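PDB 6M7L: putative non-ribosomal peptide synthetase from Actinomadura parvosata subsp. kistnae, which probably supplies a condensation-type domain of a non-ribosomal peptide synthetase, a fold whose active members form peptide bonds between carrier-bound substrates. Local coordinates for residues A[212-217]-A[346-351]; A[295-300]-A[319-324]; A[102-107]-A[134-139]; A[112-117]-A[143-148]; A[378-383]-A[414-419]. One frame throughout, in Å; residues are numbered along the deposited sequence.

The five contacts divide between the two lobes of a condensation-domain fold. Contacts 3 and 4 lie in the N-terminal lobe, on one mixed sheet, with centres 12 Å apart. Phe135 of contact 3 joins them: its N lies 2.8 Å from Val143 O, and its ring packs on Leu113 and Arg117. Contacts 1, 2 and 5 belong to the C-terminal half. Contacts 1 and 2 touch where Trp215 CH2 meets Ala320 O. Contact 5 comes within about 6 Å of contact 2, nearest atoms, and is near a second protein chain. Contacts 1 and 3 are furthest apart, 49 Å between centres. Strand 141-149 of contact 4 probably leads to the active-site motif region of this family.

Contact 1 (A[212-217]-A[346-351]); sequences IEFWRD and HRHQDL
Ile212, Phe214 and Trp215, near the end of helix 207-218, face His348 and Leu351 in the loop that joins helices 331-346 and 353-360. The backbones stay well apart. Ile212 CA is 7.0 Å from Leu351 CA, and Phe214 CA is 7.6 Å from His348 CA. Side chains fill the distance. The rings of Phe214 and His348 form a face-to-face stack, with centroids 3.5 Å apart and planes 4° from parallel. His348 ND1 sits over the centre of the phenyl ring, and Phe214 CG sits over the centre of the imidazole. Phe214 CG is anti to its backbone N (chi1 167°), which places CG on the loop side, where the ring lies flat against the imidazole. Trp215 reaches the same histidine by another route. Its NE1 donates to the backbone His348 O at 3.0 Å, with the oxygen at the indole edge and close to the ring plane. Phe214 CE2 lies over one indole face. Beyond the rings, Ile212 CG1 meets Leu351 CD2 at 3.6 Å, the two side chains crossing at about a right angle. Leu356 and Leu359 of helix 353-360 extend this apolar packing. His348 ND1 is hydrogen-bonded to Asp344 O. The histidine is therefore held by its ring face, its ring nitrogen and its carbonyl oxygen. ND1, facing a carbonyl oxygen, most likely carries a proton, and the ring charge stays open.

Contact 2 (A[295-300]-A[319-324]); sequences IGTRLP and LALPVD
Thr297 and Leu319 lie side by side and point the same way, with Thr297 CG2 4.1 Å from Leu319 CB. The same methyl also reaches Leu321 CD1 at 4.1 Å. Thr297 OG1 is anti to the backbone N (chi1 -174°), and this leaves CG2 in the crowded position between N and the carbonyl carbon. The hydroxyl is hydrogen-bonded to Leu376 O. To one side of the threonine, Leu299 CD1 meets Leu319 CD2 at 4.1 Å, the two chains set obliquely. To the other, Ile295 CD1 comes within 4.2 Å of Leu321 CD1. The strands are an antiparallel pair in the C-terminal half of the condensation-domain fold, and the segment directions are 154° apart. Thr297 and Leu319 form a hydrogen-bonded pair. Thr297 N donates to Leu319 O at 3.1 Å, and Leu319 N returns a bond to Thr297 O at 3.0 Å. Leu321 N donates to Ile295 O at 2.8 Å. Gly296 and Ala320 are a non-hydrogen-bonded pair, with CA atoms 4.4 Å apart. Gly296 also bonds through its backbone to Val374 and Leu376. Helix 272-288 packs on Ile295 and Leu321 through His277, while Trp215 touches Leu319 and Ala320.

Contact 3 (A[102-107]-A[134-139]); sequences ICPATE and LFPLTD
Cys103 and Phe135 meet where two backbones run alongside each other. Cys103 CB lies 3.8 Å from Phe135 CD1. The sulfur is anti to the backbone N (chi1 173°) and makes a sulfur-aromatic contact, with Cys103 SG 5.0 Å from the centroid of the Phe135 ring and well off the ring normal, in an oblique approach. Two backbone bonds bracket this pair: Cys103 N donates to Leu134 O at 2.7 Å, and Ala105 N to Pro136 O at 3.0 Å. Between them, Cys103 O receives a CA-H...O contact from Phe135 CA at 3.3 Å. Strands 100-102 and 130-136 are parallel neighbours, and helix 110-119 joins them in a beta-alpha-beta crossover at the edge of the N-terminal sheet. Ile102 CG2 reaches Pro136 CG at 3.9 Å, crossing it at about a right angle. Further along, Leu137 CD2 sits 3.3 Å from Ala105 O. Its other methyl, Leu137 CD1, is 3.7 Å from Glu107 OE2. That carboxylate oxygen has its salt bridge with Arg51. Behind the first shell, Leu110 and Leu113 of the helix and Leu145 of strand 141-149 pack on Phe135. Arg58 touches Ile102 and Pro136.

Contact 4 (A[112-117]-A[143-148]); sequences GLLADR and VLLVVA
Leu114 and Arg117 of helix 110-119 pack over Leu145 of strand 141-149, the axes 9.6 Å apart at closest and only 18° from parallel. This is helix-on-sheet packing in the N-terminal lobe of the condensation-domain fold. Leu114 CD2 does most of the touching. It lies 3.7 Å from Leu145 CB and 4.3 Å from Val143 CG1. The two leucine side chains cross obliquely. Leu145 CG is anti to its backbone N (chi1 171°), which carries CG out toward the helix. Leu145 CD2 meets Arg117 CB at 3.5 Å, so the arginine joins this packing by the base of its chain. The arginine chain bends at chi2 (-60°), which places CD; the guanidinium lies away from the strand, among polar partners. Arg117 NH2 forms a salt bridge with Asp116 OD2 at 2.6 Å, and NH1 forms another with Glu101. At its far end the contact is backbone to methyl: Val147 CG2 is 3.8 Å from Arg117 O, an oxygen hydrogen-bonded to Arg131.

Contact 5 (A[378-383]-A[414-419]); sequences LDEDDV and LLDHRT
Leu378 with Leu414 and Asp379 with Leu415 pair as parallel strands at the edge of the mixed sheet in the C-terminal lobe of the condensation-domain fold. The short segments are 36° apart. Asp379 is the hub of the backbone bonding. Its N donates to Leu414 O at 2.9 Å, and its O accepts from Asp416 N at 2.6 Å. On one face, Leu378 CD2 packs on Asp416 CB at 3.7 Å, the chains crossing at a slant. Phe273 and Val276 of helix 272-288 touch Leu378 there. Glu380 lies beside Asp416 and points the same way, with Glu380 OE1 3.6 Å from Asp416 OD2. Their carboxylate planes stand nearly perpendicular, at 88°. This closeness of like charges is probably eased by Arg418, which forms a salt bridge with Asp416. Arg418 NE donates to Asp416 OD1 at 3.1 Å, from above the carboxylate plane, and the bond from NH1 to OD2 is weak. On the other face, Leu415 CD2 lies 4.2 Å from Asp379 CB. Leu415 CB also sits over one face of the His417 ring, toward its rim. Past the strands, Asp382 forms a salt bridge with a basic side chain of another protein chain. Asp381 reaches back to the edge of the imidazole, where its OD2 is 3.1 Å from His417 CE1 and 3.2 Å from His417 ND1, the carboxylate turned 51° from the ring plane.

Contact 1 (A[212-217]-A[346-351])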
# COMPACT_ATOMS: atom_id res chain seq x y z
N ILE A 212 -26.57 -4.80 24.13
CA ILE A 212 -26.17 -5.39 25.40
C ILE A 212 -27.05 -6.59 25.72
O ILE A 212 -26.55 -7.63 26.17
CB ILE A 212 -26.23 -4.33 26.52
CG1 ILE A 212 -25.19 -3.23 26.28
CG2 ILE A 212 -26.02 -4.98 27.88
CD1 ILE A 212 -25.16 -2.17 27.36
N GLU A 213 -28.35 -6.47 25.49
CA GLU A 213 -29.25 -7.60 25.70
C GLU A 213 -28.95 -8.74 24.73
O GLU A 213 -29.09 -9.91 25.09
CB GLU A 213 -30.71 -7.15 25.55
CG GLU A 213 -31.21 -6.29 26.70
CD GLU A 213 -31.13 -7.01 28.03
OE1 GLU A 213 -30.38 -6.54 28.92
OE2 GLU A 213 -31.81 -8.04 28.19
N PHE A 214 -28.55 -8.41 23.50
CA PHE A 214 -28.26 -9.44 22.51
C PHE A 214 -27.13 -10.35 22.98
O PHE A 214 -27.23 -11.58 22.89
CB PHE A 214 -27.92 -8.80 21.17
CG PHE A 214 -27.32 -9.76 20.18
CD1 PHE A 214 -28.13 -10.60 19.42
CD2 PHE A 214 -25.95 -9.82 20.00
CE1 PHE A 214 -27.58 -11.48 18.51
CE2 PHE A 214 -25.39 -10.71 19.09
CZ PHE A 214 -26.21 -11.53 18.35
N TRP A 215 -26.04 -9.75 23.47
CA TRP A 215 -24.87 -10.54 23.85
C TRP A 215 -25.08 -11.29 25.17
O TRP A 215 -24.49 -12.36 25.35
CB TRP A 215 -23.64 -9.65 23.94
CG TRP A 215 -23.14 -9.22 22.60
CD1 TRP A 215 -23.19 -7.96 22.07
CD2 TRP A 215 -22.52 -10.05 21.61
NE1 TRP A 215 -22.63 -7.96 20.81
CE2 TRP A 215 -22.22 -9.23 20.51
CE3 TRP A 215 -22.20 -11.41 21.56
CZ2 TRP A 215 -21.60 -9.72 19.36
CZ3 TRP A 215 -21.59 -11.89 20.41
CH2 TRP A 215 -21.30 -11.06 19.34
N ARG A 216 -25.88 -10.75 26.08
CA ARG A 216 -26.21 -11.48 27.30
C ARG A 216 -26.88 -12.80 26.97
O ARG A 216 -26.43 -13.87 27.39
CB ARG A 216 -27.10 -10.63 28.21
CG ARG A 216 -26.43 -9.42 28.82
CD ARG A 216 -27.34 -8.75 29.83
NE ARG A 216 -26.72 -7.59 30.46
CZ ARG A 216 -25.86 -7.65 31.47
NH1 ARG A 216 -25.52 -8.83 31.97
NH2 ARG A 216 -25.34 -6.54 31.98
N ASP A 217 -27.98 -12.75 26.21
CA ASP A 217 -28.67 -13.96 25.81
C ASP A 217 -27.80 -14.82 24.89
O ASP A 217 -27.89 -16.05 24.92
CB ASP A 217 -29.99 -13.61 25.11
CG ASP A 217 -30.87 -14.82 24.88
OD1 ASP A 217 -30.59 -15.90 25.45
OD2 ASP A 217 -31.86 -14.70 24.12
N HIS A 346 -22.13 -9.41 13.63
CA HIS A 346 -21.81 -8.22 12.86
C HIS A 346 -22.96 -7.22 12.83
O HIS A 346 -22.73 -6.05 12.52
CB HIS A 346 -21.40 -8.61 11.44
CG HIS A 346 -20.00 -9.14 11.34
ND1 HIS A 346 -19.72 -10.49 11.37
CD2 HIS A 346 -18.81 -8.51 11.22
CE1 HIS A 346 -18.41 -10.66 11.26
NE2 HIS A 346 -17.84 -9.48 11.17
N ARG A 347 -24.18 -7.66 13.14
CA ARG A 347 -25.30 -6.75 13.33
C ARG A 347 -25.31 -6.13 14.72
O ARG A 347 -26.23 -5.36 15.03
CB ARG A 347 -26.62 -7.47 13.08
CG ARG A 347 -27.11 -7.42 11.64
CD ARG A 347 -28.55 -7.90 11.52
NE ARG A 347 -28.64 -9.36 11.49
CZ ARG A 347 -28.57 -10.08 10.37
NH1 ARG A 347 -28.39 -9.48 9.21
NH2 ARG A 347 -28.67 -11.40 10.43
N HIS A 348 -24.33 -6.43 15.57
CA HIS A 348 -24.33 -6.01 16.96
C HIS A 348 -22.93 -5.64 17.42
O HIS A 348 -22.51 -5.97 18.54
CB HIS A 348 -24.89 -7.11 17.87
CG HIS A 348 -26.35 -7.40 17.65
ND1 HIS A 348 -26.79 -8.29 16.70
CD2 HIS A 348 -27.45 -6.93 18.27
CE1 HIS A 348 -28.11 -8.35 16.74
NE2 HIS A 348 -28.54 -7.53 17.68
N GLN A 349 -22.17 -4.94 16.58
CA GLN A 349 -20.77 -4.66 16.87
C GLN A 349 -20.52 -3.20 17.26
O GLN A 349 -19.39 -2.72 17.16
CB GLN A 349 -19.89 -5.04 15.67
CG GLN A 349 -20.24 -4.33 14.38
CD GLN A 349 -19.58 -4.97 13.18
OE1 GLN A 349 -19.11 -6.11 13.25
NE2 GLN A 349 -19.52 -4.24 12.07
N ASP A 350 -21.55 -2.49 17.72
CA ASP A 350 -21.35 -1.13 18.20
C ASP A 350 -21.01 -1.09 19.68
O ASP A 350 -20.32 -0.17 20.13
CB ASP A 350 -22.59 -0.28 17.92
CG ASP A 350 -23.04 -0.38 16.47
OD1 ASP A 350 -23.93 -1.20 16.18
OD2 ASP A 350 -22.48 0.35 15.62
N LEU A 351 -21.49 -2.06 20.45
CA LEU A 351 -21.04 -2.22 21.83
C LEU A 351 -19.60 -2.71 21.83
O LEU A 351 -19.31 -3.77 21.26
CB LEU A 351 -21.94 -3.21 22.56
CG LEU A 351 -21.52 -3.62 23.97
CD1 LEU A 351 -21.55 -2.42 24.91
CD2 LEU A 351 -22.40 -4.74 24.49

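Contact 2 (A[295-300]-A[319-324])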
# COMPACT_ATOMS: atom_id res chain seq x y z
N ILE A 295 -15.19 -18.88 19.87
CA ILE A 295 -13.99 -18.25 19.37
C ILE A 295 -14.28 -16.78 19.10
O ILE A 295 -15.43 -16.34 19.10
CB ILE A 295 -13.44 -18.95 18.10
CG1 ILE A 295 -14.33 -18.62 16.90
CG2 ILE A 295 -13.32 -20.45 18.32
CD1 ILE A 295 -13.56 -18.23 15.66
N GLY A 296 -13.22 -16.01 18.87
CA GLY A 296 -13.36 -14.61 18.55
C GLY A 296 -12.58 -14.27 17.29
O GLY A 296 -11.89 -15.11 16.71
N THR A 297 -12.73 -13.03 16.85
CA THR A 297 -11.97 -12.53 15.71
C THR A 297 -11.75 -11.04 15.91
O THR A 297 -12.62 -10.34 16.43
CB THR A 297 -12.69 -12.81 14.38
OG1 THR A 297 -11.83 -12.44 13.29
CG2 THR A 297 -14.00 -12.04 14.28
N ARG A 298 -10.57 -10.57 15.53
CA ARG A 298 -10.24 -9.16 15.61
C ARG A 298 -10.65 -8.48 14.32
O ARG A 298 -10.18 -8.84 13.24
CB ARG A 298 -8.76 -8.93 15.88
CG ARG A 298 -8.43 -7.50 16.26
CD ARG A 298 -6.94 -7.21 16.21
NE ARG A 298 -6.45 -7.16 14.83
CZ ARG A 298 -6.39 -6.05 14.10
NH1 ARG A 298 -6.79 -4.89 14.62
NH2 ARG A 298 -5.93 -6.09 12.86
N LEU A 299 -11.54 -7.50 14.42
CA LEU A 299 -11.82 -6.70 13.24
C LEU A 299 -11.03 -5.40 13.31
O LEU A 299 -10.82 -4.85 14.39
CB LEU A 299 -13.31 -6.38 13.14
CG LEU A 299 -14.24 -7.60 13.07
CD1 LEU A 299 -15.69 -7.16 13.18
CD2 LEU A 299 -14.02 -8.37 11.78
N PRO A 300 -10.55 -4.89 12.18
CA PRO A 300 -9.82 -3.61 12.21
C PRO A 300 -10.75 -2.43 12.42
O PRO A 300 -11.93 -2.62 12.76
CB PRO A 300 -9.14 -3.57 10.83
CG PRO A 300 -10.05 -4.36 9.96
CD PRO A 300 -10.62 -5.46 10.82
N LEU A 319 -14.77 -9.44 18.28
CA LEU A 319 -16.12 -9.97 18.10
C LEU A 319 -16.15 -11.42 18.56
O LEU A 319 -15.46 -12.27 18.00
CB LEU A 319 -16.54 -9.87 16.63
CG LEU A 319 -18.04 -9.75 16.36
CD1 LEU A 319 -18.58 -8.48 17.02
CD2 LEU A 319 -18.33 -9.75 14.87
N ALA A 320 -16.96 -11.69 19.58
CA ALA A 320 -17.19 -13.06 20.02
C ALA A 320 -18.14 -13.76 19.05
O ALA A 320 -19.09 -13.15 18.55
CB ALA A 320 -17.76 -13.09 21.43
N LEU A 321 -17.88 -15.04 18.79
CA LEU A 321 -18.68 -15.83 17.85
C LEU A 321 -19.10 -17.13 18.51
O LEU A 321 -18.68 -18.22 18.11
CB LEU A 321 -17.90 -16.10 16.56
CG LEU A 321 -17.27 -14.87 15.89
CD1 LEU A 321 -16.44 -15.29 14.69
CD2 LEU A 321 -18.34 -13.87 15.48
N PRO A 322 -19.95 -17.06 19.54
CA PRO A 322 -20.35 -18.29 20.25
C PRO A 322 -21.20 -19.19 19.37
O PRO A 322 -22.18 -18.76 18.76
CB PRO A 322 -21.16 -17.76 21.44
CG PRO A 322 -21.68 -16.45 20.97
CD PRO A 322 -20.61 -15.87 20.10
N VAL A 323 -20.80 -20.46 19.30
CA VAL A 323 -21.50 -21.47 18.51
C VAL A 323 -21.95 -22.58 19.45
O VAL A 323 -21.15 -23.10 20.24
CB VAL A 323 -20.61 -22.02 17.38
CG1 VAL A 323 -21.24 -23.26 16.77
CG2 VAL A 323 -20.40 -20.95 16.32
N ASP A 324 -23.23 -22.94 19.36
CA ASP A 324 -23.78 -24.03 20.16
C ASP A 324 -23.69 -25.32 19.36
O ASP A 324 -24.29 -25.43 18.28
CB ASP A 324 -25.23 -23.73 20.55
CG ASP A 324 -25.79 -24.74 21.54
OD1 ASP A 324 -25.05 -25.67 21.93
OD2 ASP A 324 -26.96 -24.59 21.93

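Contact 3 (A[102-107]-A[134-139])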
# COMPACT_ATOMS: atom_id res chain seq x y z
N ILE A 102 19.34 5.98 22.04
CA ILE A 102 20.39 5.69 21.07
C ILE A 102 21.31 4.67 21.72
O ILE A 102 22.05 4.99 22.66
CB ILE A 102 21.14 6.96 20.65
CG1 ILE A 102 20.20 7.89 19.88
CG2 ILE A 102 22.37 6.61 19.82
CD1 ILE A 102 20.81 9.22 19.51
N CYS A 103 21.26 3.43 21.22
CA CYS A 103 21.92 2.30 21.86
C CYS A 103 22.82 1.59 20.85
O CYS A 103 22.37 0.67 20.15
CB CYS A 103 20.89 1.34 22.45
SG CYS A 103 21.57 -0.20 23.09
N PRO A 104 24.08 2.00 20.75
CA PRO A 104 25.00 1.34 19.81
C PRO A 104 25.08 -0.16 20.07
O PRO A 104 25.18 -0.60 21.21
CB PRO A 104 26.34 2.03 20.08
CG PRO A 104 25.96 3.37 20.61
CD PRO A 104 24.71 3.15 21.42
N ALA A 105 25.03 -0.94 18.99
CA ALA A 105 24.95 -2.38 19.11
C ALA A 105 25.61 -3.05 17.92
O ALA A 105 25.97 -2.39 16.93
CB ALA A 105 23.49 -2.84 19.23
N THR A 106 25.78 -4.36 18.03
CA THR A 106 26.14 -5.22 16.91
C THR A 106 24.96 -6.11 16.57
O THR A 106 24.14 -6.44 17.44
CB THR A 106 27.37 -6.08 17.24
OG1 THR A 106 27.14 -6.78 18.47
CG2 THR A 106 28.61 -5.23 17.37
N GLU A 107 24.86 -6.48 15.28
CA GLU A 107 23.80 -7.36 14.81
C GLU A 107 23.60 -8.54 15.76
O GLU A 107 22.47 -8.90 16.10
CB GLU A 107 24.14 -7.86 13.40
CG GLU A 107 22.99 -8.55 12.70
CD GLU A 107 21.80 -7.64 12.53
OE1 GLU A 107 20.66 -8.11 12.71
OE2 GLU A 107 22.02 -6.45 12.23
N LEU A 134 16.86 3.69 18.90
CA LEU A 134 17.76 3.64 17.76
C LEU A 134 18.99 2.81 18.11
O LEU A 134 19.56 2.97 19.20
CB LEU A 134 18.17 5.05 17.34
CG LEU A 134 19.14 5.16 16.16
CD1 LEU A 134 18.57 4.44 14.95
CD2 LEU A 134 19.41 6.63 15.85
N PHE A 135 19.38 1.92 17.20
CA PHE A 135 20.50 1.00 17.41
C PHE A 135 21.53 1.21 16.31
O PHE A 135 21.44 0.58 15.24
CB PHE A 135 20.01 -0.44 17.45
CG PHE A 135 19.03 -0.72 18.55
CD1 PHE A 135 19.46 -0.99 19.84
CD2 PHE A 135 17.67 -0.69 18.30
CE1 PHE A 135 18.56 -1.24 20.86
CE2 PHE A 135 16.75 -0.94 19.31
CZ PHE A 135 17.20 -1.21 20.59
N PRO A 136 22.52 2.08 16.53
CA PRO A 136 23.57 2.29 15.51
C PRO A 136 24.44 1.05 15.36
O PRO A 136 25.01 0.56 16.34
CB PRO A 136 24.36 3.48 16.07
CG PRO A 136 23.44 4.14 17.05
CD PRO A 136 22.63 3.03 17.64
N LEU A 137 24.53 0.55 14.13
CA LEU A 137 25.40 -0.56 13.79
C LEU A 137 26.68 -0.10 13.11
O LEU A 137 27.78 -0.49 13.52
CB LEU A 137 24.66 -1.55 12.89
CG LEU A 137 23.36 -2.11 13.48
CD1 LEU A 137 22.56 -2.84 12.42
CD2 LEU A 137 23.68 -3.03 14.66
N THR A 138 26.56 0.72 12.08
CA THR A 138 27.66 1.44 11.46
C THR A 138 27.22 2.89 11.25
O THR A 138 26.11 3.28 11.63
CB THR A 138 28.08 0.82 10.12
OG1 THR A 138 27.08 1.07 9.13
CG2 THR A 138 28.28 -0.69 10.26
N ASP A 139 28.09 3.69 10.64
CA ASP A 139 27.70 5.05 10.30
C ASP A 139 26.70 5.11 9.16
O ASP A 139 26.08 6.16 8.95
CB ASP A 139 28.94 5.88 9.95
CG ASP A 139 29.83 5.20 8.92
OD1 ASP A 139 29.37 4.24 8.27
OD2 ASP A 139 31.00 5.62 8.78

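Contact 4 (A[112-117]-A[143-148])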
# COMPACT_ATOMS: atom_id res chain seq x y z
N GLY A 112 18.05 -9.66 21.11
CA GLY A 112 17.75 -9.47 22.52
C GLY A 112 17.33 -8.04 22.84
O GLY A 112 16.41 -7.82 23.63
N LEU A 113 17.99 -7.07 22.22
CA LEU A 113 17.66 -5.67 22.48
C LEU A 113 16.25 -5.34 22.00
O LEU A 113 15.48 -4.69 22.72
CB LEU A 113 18.68 -4.76 21.80
CG LEU A 113 20.04 -4.72 22.49
CD1 LEU A 113 21.08 -4.08 21.60
CD2 LEU A 113 19.91 -3.96 23.80
N LEU A 114 15.89 -5.80 20.80
CA LEU A 114 14.56 -5.51 20.27
C LEU A 114 13.48 -6.12 21.15
O LEU A 114 12.46 -5.47 21.43
CB LEU A 114 14.44 -6.04 18.84
CG LEU A 114 15.24 -5.30 17.77
CD1 LEU A 114 15.21 -6.08 16.46
CD2 LEU A 114 14.70 -3.89 17.57
N ALA A 115 13.67 -7.36 21.60
CA ALA A 115 12.68 -7.99 22.47
C ALA A 115 12.57 -7.27 23.80
O ALA A 115 11.46 -7.02 24.28
CB ALA A 115 13.04 -9.46 22.68
N ASP A 116 13.70 -6.93 24.41
CA ASP A 116 13.68 -6.24 25.70
C ASP A 116 13.01 -4.87 25.58
O ASP A 116 12.13 -4.53 26.37
CB ASP A 116 15.10 -6.09 26.24
CG ASP A 116 15.17 -5.12 27.40
OD1 ASP A 116 14.75 -5.50 28.51
OD2 ASP A 116 15.65 -3.99 27.20
N ARG A 117 13.44 -4.07 24.59
CA ARG A 117 12.88 -2.73 24.45
C ARG A 117 11.40 -2.77 24.07
O ARG A 117 10.65 -1.87 24.46
CB ARG A 117 13.67 -1.94 23.41
CG ARG A 117 15.14 -1.75 23.74
CD ARG A 117 15.35 -1.02 25.05
NE ARG A 117 16.73 -0.55 25.19
CZ ARG A 117 17.71 -1.25 25.74
NH1 ARG A 117 18.93 -0.74 25.82
NH2 ARG A 117 17.47 -2.47 26.21
N VAL A 143 19.32 0.27 13.07
CA VAL A 143 18.01 -0.35 13.21
C VAL A 143 17.20 0.47 14.19
O VAL A 143 17.64 0.71 15.32
CB VAL A 143 18.11 -1.82 13.65
CG1 VAL A 143 16.75 -2.31 14.15
CG2 VAL A 143 18.58 -2.68 12.50
N LEU A 144 16.02 0.91 13.75
CA LEU A 144 15.12 1.73 14.55
C LEU A 144 13.95 0.88 15.02
O LEU A 144 13.33 0.17 14.22
CB LEU A 144 14.60 2.92 13.75
CG LEU A 144 13.53 3.76 14.45
CD1 LEU A 144 14.10 4.42 15.69
CD2 LEU A 144 12.92 4.79 13.50
N LEU A 145 13.66 0.94 16.32
CA LEU A 145 12.51 0.27 16.90
C LEU A 145 11.54 1.32 17.41
O LEU A 145 11.94 2.25 18.11
CB LEU A 145 12.93 -0.66 18.05
CG LEU A 145 11.79 -1.25 18.88
CD1 LEU A 145 10.95 -2.23 18.06
CD2 LEU A 145 12.34 -1.94 20.12
N VAL A 146 10.27 1.18 17.04
CA VAL A 146 9.20 2.04 17.52
C VAL A 146 8.22 1.15 18.27
O VAL A 146 7.69 0.19 17.71
CB VAL A 146 8.50 2.79 16.38
CG1 VAL A 146 7.35 3.63 16.93
CG2 VAL A 146 9.50 3.66 15.63
N VAL A 147 7.99 1.47 19.55
CA VAL A 147 7.04 0.76 20.38
C VAL A 147 5.92 1.73 20.74
O VAL A 147 6.18 2.89 21.06
CB VAL A 147 7.71 0.20 21.65
CG1 VAL A 147 6.73 -0.68 22.42
CG2 VAL A 147 8.97 -0.57 21.30
N ALA A 148 4.68 1.25 20.66
CA ALA A 148 3.52 2.05 21.02
C ALA A 148 2.56 1.18 21.82
O ALA A 148 2.25 0.06 21.41
CB ALA A 148 2.82 2.61 19.78

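Contact 5 (A[378-383]-A[414-419])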
# COMPACT_ATOMS: atom_id res chain seq x y z
N LEU A 378 -8.93 -14.92 9.04
CA LEU A 378 -8.86 -15.48 7.70
C LEU A 378 -8.83 -14.31 6.72
O LEU A 378 -9.83 -13.61 6.56
CB LEU A 378 -10.04 -16.41 7.42
CG LEU A 378 -9.95 -17.24 6.14
CD1 LEU A 378 -10.45 -18.66 6.39
CD2 LEU A 378 -10.74 -16.59 5.01
N ASP A 379 -7.68 -14.11 6.09
CA ASP A 379 -7.46 -12.96 5.22
C ASP A 379 -7.28 -13.40 3.78
O ASP A 379 -6.65 -14.42 3.50
CB ASP A 379 -6.22 -12.18 5.67
CG ASP A 379 -6.31 -11.71 7.11
OD1 ASP A 379 -7.42 -11.33 7.53
OD2 ASP A 379 -5.28 -11.73 7.81
N GLU A 380 -7.85 -12.63 2.86
CA GLU A 380 -7.52 -12.77 1.46
C GLU A 380 -6.15 -12.15 1.20
O GLU A 380 -5.73 -11.22 1.90
CB GLU A 380 -8.58 -12.08 0.58
CG GLU A 380 -9.98 -12.05 1.17
CD GLU A 380 -10.67 -13.41 1.15
OE1 GLU A 380 -10.83 -14.01 2.23
OE2 GLU A 380 -11.06 -13.86 0.05
N ASP A 381 -5.45 -12.68 0.21
CA ASP A 381 -4.12 -12.17 -0.10
C ASP A 381 -4.22 -10.72 -0.58
O ASP A 381 -5.13 -10.36 -1.33
CB ASP A 381 -3.44 -13.04 -1.16
CG ASP A 381 -1.94 -13.14 -0.95
OD1 ASP A 381 -1.40 -12.39 -0.11
OD2 ASP A 381 -1.31 -13.98 -1.62
N ASP A 382 -3.29 -9.89 -0.13
CA ASP A 382 -3.33 -8.47 -0.42
C ASP A 382 -1.91 -7.92 -0.36
O ASP A 382 -0.95 -8.64 -0.06
CB ASP A 382 -4.25 -7.73 0.56
CG ASP A 382 -5.31 -6.90 -0.15
OD1 ASP A 382 -4.98 -6.29 -1.19
OD2 ASP A 382 -6.46 -6.87 0.33
N VAL A 383 -1.78 -6.62 -0.65
CA VAL A 383 -0.47 -5.97 -0.63
C VAL A 383 0.03 -5.89 0.81
O VAL A 383 -0.73 -5.62 1.74
CB VAL A 383 -0.55 -4.58 -1.29
CG1 VAL A 383 -1.52 -3.67 -0.54
CG2 VAL A 383 0.83 -3.95 -1.38
N LEU A 414 -4.81 -17.17 9.08
CA LEU A 414 -4.68 -17.92 7.84
C LEU A 414 -4.87 -17.00 6.64
O LEU A 414 -5.68 -16.07 6.67
CB LEU A 414 -5.69 -19.07 7.78
CG LEU A 414 -5.46 -20.17 8.81
CD1 LEU A 414 -6.63 -21.14 8.84
CD2 LEU A 414 -4.17 -20.91 8.49
N LEU A 415 -4.12 -17.28 5.58
CA LEU A 415 -4.25 -16.59 4.30
C LEU A 415 -5.07 -17.45 3.35
O LEU A 415 -4.74 -18.62 3.13
CB LEU A 415 -2.88 -16.29 3.69
CG LEU A 415 -2.16 -15.03 4.19
CD1 LEU A 415 -0.73 -15.02 3.68
CD2 LEU A 415 -2.91 -13.79 3.74
N ASP A 416 -6.13 -16.87 2.80
CA ASP A 416 -7.03 -17.57 1.89
C ASP A 416 -6.57 -17.32 0.45
O ASP A 416 -7.06 -16.43 -0.25
CB ASP A 416 -8.47 -17.12 2.11
CG ASP A 416 -9.48 -17.93 1.32
OD1 ASP A 416 -9.09 -18.96 0.73
OD2 ASP A 416 -10.66 -17.53 1.29
N HIS A 417 -5.59 -18.11 0.02
CA HIS A 417 -5.03 -17.96 -1.32
C HIS A 417 -6.04 -18.39 -2.38
O HIS A 417 -6.73 -19.40 -2.23
CB HIS A 417 -3.75 -18.78 -1.46
CG HIS A 417 -2.58 -18.21 -0.73
ND1 HIS A 417 -2.32 -16.85 -0.68
CD2 HIS A 417 -1.59 -18.80 -0.02
CE1 HIS A 417 -1.23 -16.64 0.03
NE2 HIS A 417 -0.77 -17.81 0.44
N ARG A 418 -6.11 -17.62 -3.46
CA ARG A 418 -7.04 -17.88 -4.54
C ARG A 418 -6.34 -17.74 -5.89
O ARG A 418 -5.39 -16.97 -6.03
CB ARG A 418 -8.25 -16.93 -4.50
CG ARG A 418 -9.09 -17.03 -3.24
CD ARG A 418 -9.73 -18.40 -3.10
NE ARG A 418 -10.61 -18.46 -1.93
CZ ARG A 418 -11.91 -18.22 -1.97
NH1 ARG A 418 -12.63 -18.29 -0.85
NH2 ARG A 418 -12.50 -17.91 -3.11
N THR A 419 -6.83 -18.50 -6.87
CA THR A 419 -6.48 -18.25 -8.25
C THR A 419 -7.24 -17.03 -8.76
O THR A 419 -8.20 -16.57 -8.13
CB THR A 419 -6.79 -19.48 -9.12
OG1 THR A 419 -6.46 -20.67 -8.39
CG2 THR A 419 -5.98 -19.46 -10.41